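Side-chain contact in designed helical repeat protein (Synthetic construct, PDB 5CWD), which is a computationally designed repeat protein, with no natural function assigned, built from disulfide-bridged helical hairpins: residues 51-56 against 77-82. Numbering follows the deposited sequence.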
loop_
_atom_site.group_PDB
_atom_site.type_symbol
_atom_site.label_atom_id
_atom_site.label_comp_id
_atom_site.label_asym_id
_atom_site.label_seq_id
_atom_site.Cartn_x
_atom_site.Cartn_y
_atom_site.Cartn_z
ATOM N N SER A 51 -5.115 8.138 0.054
ATOM C CA SER A 51 -6.137 7.229 0.564
ATOM C C SER A 51 -6.372 6.085 -0.423
ATOM O O SER A 51 -6.613 4.941 -0.024
ATOM C CB SER A 51 -7.441 7.987 0.829
ATOM O OG SER A 51 -8.355 7.198 1.569
ATOM N N PHE A 52 -6.287 6.404 -1.712
ATOM C CA PHE A 52 -6.399 5.398 -2.764
ATOM C C PHE A 52 -5.283 4.362 -2.650
ATOM O O PHE A 52 -5.538 3.159 -2.692
ATOM C CB PHE A 52 -6.356 6.059 -4.143
ATOM C CG PHE A 52 -6.719 5.136 -5.275
ATOM C CD1 PHE A 52 -5.794 4.237 -5.780
ATOM C CD2 PHE A 52 -7.981 5.177 -5.843
ATOM C CE1 PHE A 52 -6.124 3.394 -6.820
ATOM C CE2 PHE A 52 -8.314 4.335 -6.884
ATOM C CZ PHE A 52 -7.383 3.446 -7.374
ATOM N N CYS A 53 -4.047 4.836 -2.515
ATOM C CA CYS A 53 -2.894 3.948 -2.403
ATOM C C CYS A 53 -2.960 3.092 -1.147
ATOM O O CYS A 53 -2.684 1.892 -1.192
ATOM C CB CYS A 53 -1.597 4.752 -2.404
ATOM S SG CYS A 53 -1.146 5.391 -4.022
ATOM N N GLU A 54 -3.311 3.711 -0.025
ATOM C CA GLU A 54 -3.452 2.966 1.220
ATOM C C GLU A 54 -4.555 1.913 1.099
ATOM O O GLU A 54 -4.365 0.754 1.492
ATOM C CB GLU A 54 -3.736 3.916 2.383
ATOM C CG GLU A 54 -2.573 4.844 2.706
ATOM C CD GLU A 54 -2.814 5.690 3.939
ATOM O OE1 GLU A 54 -3.969 5.742 4.414
ATOM O OE2 GLU A 54 -1.843 6.300 4.436
ATOM N N ALA A 55 -5.699 2.305 0.546
ATOM C CA ALA A 55 -6.782 1.356 0.300
ATOM C C ALA A 55 -6.320 0.231 -0.624
ATOM O O ALA A 55 -6.635 -0.940 -0.405
ATOM C CB ALA A 55 -7.981 2.065 -0.294
ATOM N N ALA A 56 -5.565 0.602 -1.654
ATOM C CA ALA A 56 -5.055 -0.353 -2.631
ATOM C C ALA A 56 -4.126 -1.365 -1.975
ATOM O O ALA A 56 -4.216 -2.564 -2.238
ATOM C CB ALA A 56 -4.334 0.379 -3.752
ATOM N N LEU A 77 0.503 3.919 -8.173
ATOM C CA LEU A 77 1.393 4.800 -8.917
ATOM C C LEU A 77 0.640 5.517 -10.038
ATOM O O LEU A 77 1.008 6.625 -10.431
ATOM C CB LEU A 77 2.571 4.013 -9.485
ATOM C CG LEU A 77 3.435 3.321 -8.431
ATOM C CD1 LEU A 77 4.518 2.483 -9.093
ATOM C CD2 LEU A 77 4.049 4.333 -7.471
ATOM N N GLU A 78 -0.422 4.893 -10.537
ATOM C CA GLU A 78 -1.218 5.489 -11.605
ATOM C C GLU A 78 -1.969 6.706 -11.090
ATOM O O GLU A 78 -1.850 7.798 -11.647
ATOM C CB GLU A 78 -2.207 4.479 -12.191
ATOM C CG GLU A 78 -1.963 4.161 -13.655
ATOM C CD GLU A 78 -2.153 5.369 -14.552
ATOM O OE1 GLU A 78 -2.962 6.255 -14.200
ATOM O OE2 GLU A 78 -1.491 5.433 -15.609
ATOM N N VAL A 79 -2.746 6.515 -10.028
ATOM C CA VAL A 79 -3.484 7.624 -9.439
ATOM C C VAL A 79 -2.505 8.669 -8.916
ATOM O O VAL A 79 -2.787 9.865 -8.964
ATOM C CB VAL A 79 -4.422 7.159 -8.301
ATOM C CG1 VAL A 79 -3.632 6.551 -7.159
ATOM C CG2 VAL A 79 -5.278 8.315 -7.805
ATOM N N ALA A 80 -1.357 8.219 -8.418
ATOM C CA ALA A 80 -0.305 9.146 -8.013
ATOM C C ALA A 80 0.130 10.016 -9.192
ATOM O O ALA A 80 0.185 11.240 -9.079
ATOM C CB ALA A 80 0.882 8.392 -7.446
ATOM N N LYS A 81 0.438 9.382 -10.320
ATOM C CA LYS A 81 0.806 10.117 -11.528
ATOM C C LYS A 81 -0.358 10.974 -12.002
ATOM O O LYS A 81 -0.161 12.041 -12.578
ATOM C CB LYS A 81 1.234 9.161 -12.644
ATOM C CG LYS A 81 2.658 9.381 -13.132
ATOM C CD LYS A 81 2.999 8.468 -14.302
ATOM C CE LYS A 81 4.405 8.735 -14.823
ATOM N NZ LYS A 81 4.827 7.734 -15.843
ATOM N N GLN A 82 -1.571 10.494 -11.756
ATOM C CA GLN A 82 -2.781 11.199 -12.162
ATOM C C GLN A 82 -3.024 12.425 -11.280
ATOM O O GLN A 82 -3.519 13.452 -11.748
ATOM C CB GLN A 82 -3.986 10.254 -12.094
ATOM C CG GLN A 82 -5.202 10.710 -12.894
ATOM C CD GLN A 82 -5.214 10.174 -14.312
ATOM O OE1 GLN A 82 -5.361 10.931 -15.273
ATOM N NE2 GLN A 82 -5.077 8.857 -14.451
#
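With CG turned opposite its own backbone N (chi1 -169°), F52 sends its ring from helix 45-63 toward V79 on helix 66-83. V79 answers with CG1, set between its backbone N and carbonyl carbon (chi1 62°), and this methyl does most of the touching. It hangs over one face of the ring, out beyond the rim by CD1, with V79 CG1 3.5 Å from F52 CD1. CB of V79 sits over the same face, 4.1 Å from the plane of the F52 ring and nearer its edge than its centre. The valine thus covers part of that face with aliphatic carbon. The same methyl grazes sulfur: SG of C53 lies 4.2 Å from V79 CG1, and that sulfur is tied in a disulfide to C76, on the helix that carries V79. F52 also packs on A14 and A15 of helix 4-20, and V79 on A31 and L35 of helix 24-40, so the pair sits buried among four helices. Cut back to alanine, F52 would lose the ring that V79 lies against, and a gap would probably open between helices 45-63 and 66-83. Here apolar packing beside the C53-C76 disulfide joins the two helices of one helical hairpin in a designed all-helical repeat protein.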